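Local coordinates for coiled-coil and C2 domain-containing protein 1-like (Drosophila melanogaster, PDB 6EI6) that binds monophosphorylated phosphatidylinositols and regulates endosomal sorting through the ESCRT pathway, sustaining full activity of the ESCRT-III component Shrub, probably by preventing its inappropriate polymerisation, at residues D117-Y130 with S165-R179. Sequence-based numbering, arbitrary orientation.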
# COMPACT_ATOMS: atom_id res chain seq x y z
N ASP A 117 -6.66 15.62 2.59
CA ASP A 117 -7.21 14.85 1.48
C ASP A 117 -6.34 14.95 0.24
O ASP A 117 -6.30 14.00 -0.56
CB ASP A 117 -8.64 15.35 1.18
CG ASP A 117 -9.36 14.48 0.15
OD1 ASP A 117 -9.80 13.36 0.52
OD2 ASP A 117 -9.47 14.92 -1.03
N SER A 118 -5.66 16.07 0.04
CA SER A 118 -4.90 16.33 -1.18
C SER A 118 -3.43 15.94 -1.06
O SER A 118 -2.67 16.19 -1.99
CB SER A 118 -5.01 17.81 -1.56
OG SER A 118 -4.31 18.62 -0.62
N GLU A 119 -3.03 15.32 0.05
CA GLU A 119 -1.62 15.16 0.38
C GLU A 119 -1.18 13.71 0.30
O GLU A 119 -1.80 12.82 0.91
CB GLU A 119 -1.34 15.69 1.79
CG GLU A 119 -1.09 17.17 1.79
CD GLU A 119 -0.62 17.68 3.12
OE1 GLU A 119 -0.78 16.98 4.16
OE2 GLU A 119 -0.06 18.81 3.11
N LEU A 120 -0.09 13.48 -0.43
CA LEU A 120 0.66 12.24 -0.37
C LEU A 120 1.97 12.52 0.34
O LEU A 120 2.65 13.49 0.03
CB LEU A 120 0.91 11.69 -1.77
CG LEU A 120 1.66 10.36 -1.77
CD1 LEU A 120 1.07 9.38 -2.78
CD2 LEU A 120 3.11 10.63 -2.08
N GLU A 121 2.31 11.66 1.30
CA GLU A 121 3.55 11.78 2.05
C GLU A 121 4.50 10.63 1.68
O GLU A 121 4.08 9.48 1.58
CB GLU A 121 3.29 11.77 3.55
CG GLU A 121 4.53 11.97 4.38
CD GLU A 121 4.24 12.01 5.86
OE1 GLU A 121 4.12 13.14 6.40
OE2 GLU A 121 4.13 10.92 6.46
N ILE A 122 5.78 10.96 1.50
CA ILE A 122 6.84 9.97 1.26
C ILE A 122 7.83 10.04 2.42
O ILE A 122 8.25 11.13 2.81
CB ILE A 122 7.56 10.20 -0.07
CG1 ILE A 122 6.57 10.01 -1.22
CG2 ILE A 122 8.73 9.26 -0.23
CD1 ILE A 122 7.02 10.63 -2.50
N VAL A 123 8.17 8.88 2.97
CA VAL A 123 9.10 8.78 4.09
C VAL A 123 10.27 7.92 3.65
O VAL A 123 10.08 6.74 3.33
CB VAL A 123 8.44 8.19 5.34
CG1 VAL A 123 9.42 8.19 6.49
CG2 VAL A 123 7.16 8.96 5.70
N VAL A 124 11.47 8.50 3.63
CA VAL A 124 12.69 7.74 3.42
C VAL A 124 13.20 7.38 4.82
O VAL A 124 13.60 8.25 5.59
CB VAL A 124 13.73 8.54 2.62
CG1 VAL A 124 14.91 7.66 2.23
CG2 VAL A 124 13.11 9.13 1.36
N VAL A 125 13.17 6.10 5.15
CA VAL A 125 13.33 5.66 6.53
C VAL A 125 14.77 5.27 6.84
O VAL A 125 15.28 5.59 7.91
CB VAL A 125 12.36 4.50 6.84
CG1 VAL A 125 12.52 4.05 8.27
CG2 VAL A 125 10.92 4.93 6.58
N ARG A 126 15.43 4.51 5.97
CA ARG A 126 16.78 4.06 6.32
C ARG A 126 17.30 3.21 5.18
O ARG A 126 16.54 2.62 4.41
CB ARG A 126 16.84 3.25 7.64
CG ARG A 126 16.07 1.94 7.64
CD ARG A 126 16.13 1.18 8.98
NE ARG A 126 16.00 -0.26 8.75
CZ ARG A 126 15.74 -1.17 9.69
NH1 ARG A 126 15.59 -0.81 10.96
NH2 ARG A 126 15.65 -2.46 9.36
N GLY A 127 18.63 3.17 5.08
CA GLY A 127 19.32 2.20 4.25
C GLY A 127 19.85 1.10 5.15
O GLY A 127 20.08 1.29 6.35
N ILE A 128 20.03 -0.07 4.56
CA ILE A 128 20.38 -1.28 5.29
C ILE A 128 21.53 -1.92 4.53
O ILE A 128 21.31 -2.56 3.50
CB ILE A 128 19.20 -2.26 5.43
CG1 ILE A 128 17.92 -1.52 5.82
CG2 ILE A 128 19.55 -3.35 6.42
CD1 ILE A 128 16.81 -2.45 6.29
N SER A 129 22.75 -1.73 5.02
CA SER A 129 23.92 -2.48 4.57
C SER A 129 24.11 -2.40 3.06
O SER A 129 24.12 -3.41 2.34
CB SER A 129 23.82 -3.92 5.06
OG SER A 129 23.40 -3.93 6.42
N TYR A 130 24.26 -1.17 2.58
CA TYR A 130 24.65 -0.94 1.19
C TYR A 130 25.91 -1.74 0.86
O TYR A 130 26.81 -1.89 1.70
CB TYR A 130 24.92 0.55 0.93
CG TYR A 130 23.74 1.49 1.13
CD1 TYR A 130 22.43 1.05 1.00
CD2 TYR A 130 23.95 2.83 1.42
CE1 TYR A 130 21.35 1.94 1.19
CE2 TYR A 130 22.89 3.72 1.60
CZ TYR A 130 21.59 3.27 1.49
OH TYR A 130 20.55 4.17 1.67
N SER A 165 27.22 2.48 6.39
CA SER A 165 26.63 1.63 5.35
C SER A 165 25.13 1.41 5.55
O SER A 165 24.46 0.93 4.63
CB SER A 165 27.35 0.28 5.35
OG SER A 165 26.96 -0.55 4.26
N SER A 166 24.60 1.73 6.73
CA SER A 166 23.19 1.52 7.07
C SER A 166 22.63 2.84 7.58
O SER A 166 22.35 3.00 8.78
CB SER A 166 23.03 0.41 8.10
OG SER A 166 23.35 -0.87 7.54
N PRO A 167 22.48 3.83 6.70
CA PRO A 167 22.03 5.16 7.12
C PRO A 167 20.63 5.14 7.72
O PRO A 167 19.77 4.34 7.33
CB PRO A 167 22.03 5.96 5.82
CG PRO A 167 22.04 4.97 4.72
CD PRO A 167 22.77 3.78 5.26
N ASP A 168 20.39 6.10 8.60
CA ASP A 168 19.08 6.32 9.20
C ASP A 168 18.60 7.72 8.83
O ASP A 168 18.51 8.58 9.71
CB ASP A 168 19.13 6.11 10.73
CG ASP A 168 18.94 4.64 11.13
OD1 ASP A 168 19.72 4.14 11.97
OD2 ASP A 168 18.00 3.99 10.63
N TYR A 169 18.29 7.95 7.55
CA TYR A 169 17.46 9.09 7.17
C TYR A 169 16.10 8.98 7.84
O TYR A 169 15.56 7.90 8.02
CB TYR A 169 17.23 9.13 5.65
CG TYR A 169 18.34 8.60 4.77
CD1 TYR A 169 19.37 9.43 4.33
CD2 TYR A 169 18.34 7.28 4.33
CE1 TYR A 169 20.38 8.95 3.50
CE2 TYR A 169 19.34 6.79 3.51
CZ TYR A 169 20.35 7.63 3.10
OH TYR A 169 21.34 7.13 2.27
N ASP A 170 15.50 10.10 8.19
CA ASP A 170 14.15 10.02 8.74
C ASP A 170 13.40 11.24 8.27
O ASP A 170 12.92 12.04 9.07
CB ASP A 170 14.14 9.91 10.25
CG ASP A 170 14.45 8.50 10.72
OD1 ASP A 170 13.81 7.55 10.22
OD2 ASP A 170 15.33 8.34 11.59
N GLU A 171 13.29 11.37 6.96
CA GLU A 171 12.78 12.58 6.35
C GLU A 171 11.50 12.29 5.61
O GLU A 171 11.40 11.29 4.89
CB GLU A 171 13.81 13.20 5.40
CG GLU A 171 14.77 14.15 6.10
CD GLU A 171 15.94 14.51 5.22
OE1 GLU A 171 15.75 15.36 4.30
OE2 GLU A 171 17.04 13.94 5.43
N ARG A 172 10.54 13.19 5.79
CA ARG A 172 9.21 13.12 5.20
C ARG A 172 9.06 14.24 4.19
O ARG A 172 9.46 15.38 4.45
CB ARG A 172 8.13 13.24 6.28
CG ARG A 172 8.50 12.61 7.62
CD ARG A 172 7.29 12.52 8.57
NE ARG A 172 7.40 11.37 9.48
CZ ARG A 172 6.54 10.35 9.58
NH1 ARG A 172 5.43 10.31 8.84
NH2 ARG A 172 6.78 9.36 10.43
N PHE A 173 8.47 13.93 3.04
CA PHE A 173 8.19 14.94 2.02
C PHE A 173 6.73 14.82 1.64
O PHE A 173 6.22 13.71 1.49
CB PHE A 173 9.09 14.76 0.77
CG PHE A 173 10.55 14.52 1.08
CD1 PHE A 173 11.00 13.27 1.51
CD2 PHE A 173 11.48 15.53 0.94
CE1 PHE A 173 12.34 13.05 1.81
CE2 PHE A 173 12.82 15.31 1.23
CZ PHE A 173 13.25 14.07 1.66
N LYS A 174 6.04 15.95 1.53
CA LYS A 174 4.63 15.96 1.17
C LYS A 174 4.45 16.59 -0.20
O LYS A 174 5.15 17.53 -0.56
CB LYS A 174 3.80 16.73 2.21
CG LYS A 174 3.68 16.04 3.58
CD LYS A 174 2.69 16.80 4.48
CE LYS A 174 2.93 16.53 5.96
NZ LYS A 174 1.90 17.18 6.84
N VAL A 175 3.51 16.07 -0.98
CA VAL A 175 3.22 16.65 -2.28
C VAL A 175 1.70 16.72 -2.44
O VAL A 175 0.95 16.04 -1.73
CB VAL A 175 3.89 15.85 -3.43
CG1 VAL A 175 3.09 14.61 -3.78
CG2 VAL A 175 4.07 16.73 -4.64
N ASP A 176 1.26 17.58 -3.36
CA ASP A 176 -0.16 17.76 -3.66
C ASP A 176 -0.58 16.86 -4.81
O ASP A 176 0.07 16.83 -5.86
CB ASP A 176 -0.46 19.22 -4.02
CG ASP A 176 -0.86 20.04 -2.82
OD1 ASP A 176 -1.50 19.49 -1.88
OD2 ASP A 176 -0.51 21.25 -2.81
N ILE A 177 -1.69 16.16 -4.61
CA ILE A 177 -2.32 15.38 -5.67
C ILE A 177 -3.72 15.93 -5.88
O ILE A 177 -4.27 16.62 -5.02
CB ILE A 177 -2.36 13.88 -5.32
CG1 ILE A 177 -3.21 13.67 -4.06
CG2 ILE A 177 -0.95 13.32 -5.15
CD1 ILE A 177 -2.97 12.36 -3.34
N GLN A 178 -4.29 15.62 -7.04
CA GLN A 178 -5.70 15.88 -7.32
C GLN A 178 -6.41 14.55 -7.55
O GLN A 178 -6.40 14.03 -8.68
CB GLN A 178 -5.89 16.80 -8.51
CG GLN A 178 -5.33 18.18 -8.32
CD GLN A 178 -4.10 18.40 -9.16
OE1 GLN A 178 -4.15 18.35 -10.40
NE2 GLN A 178 -2.96 18.62 -8.50
N ARG A 179 -7.04 14.03 -6.50
CA ARG A 179 -7.86 12.82 -6.62
C ARG A 179 -8.87 12.92 -7.76
O ARG A 179 -9.24 11.90 -8.35
CB ARG A 179 -8.57 12.56 -5.30
CG ARG A 179 -7.65 12.18 -4.19
CD ARG A 179 -8.37 12.14 -2.87
NE ARG A 179 -7.46 11.89 -1.75
CZ ARG A 179 -7.18 10.68 -1.28
NH1 ARG A 179 -7.74 9.62 -1.85
NH2 ARG A 179 -6.34 10.52 -0.26
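Ile122 and Phe173 exchange two backbone hydrogen bonds, Ile122 N to Phe173 O and Phe173 N to Ile122 O, 2.8 Å each, at the centre of an antiparallel ladder joining 119-128 to 171-176. Leu120 pairs likewise with Val175, and Gly127 N reaches Pro167 O beyond the regular ladder. Past the other end, Arg179 NE donates in the guanidinium plane to the main-chain Asp117 O (2.7 Å).

Charged chains line one face. Glu121, its CG anti to the backbone N (chi1 -176°), extends OE2 to Arg172 NH1 (2.8 Å), a salt bridge whose hydrogen bond is weak because it is bent, 127° at the hydrogen; Arg248 shares that carboxylate. Val123 CG2 lies over the guanidinium face, an aliphatic cover suited to a flat cation.

The face carrying Leu120, Ile122, Val124, Phe173 and Val175 is mainly apolar. Val124 spreads its branches, CG1 to Tyr169 CD2 and CG2 to Phe173 CE1, each 4.0 Å. Tyr130 packs CE2 on Pro167 CG (3.5 Å), and Tyr130 OH and Tyr169 OH share a hydrogen bond of 3.1 Å, each oxygen near the other ring's plane. A phenylalanine at Tyr130 would probably cost Tyr169 OH this partner, leaving its weak hydrogen bond to Thr140. Ile122 and Tyr169 continue onto strand 140-145 of the second sheet; the two sheets form the antiparallel β-sandwich of a C2 domain, with 171-176 an outermost strand of its own sheet.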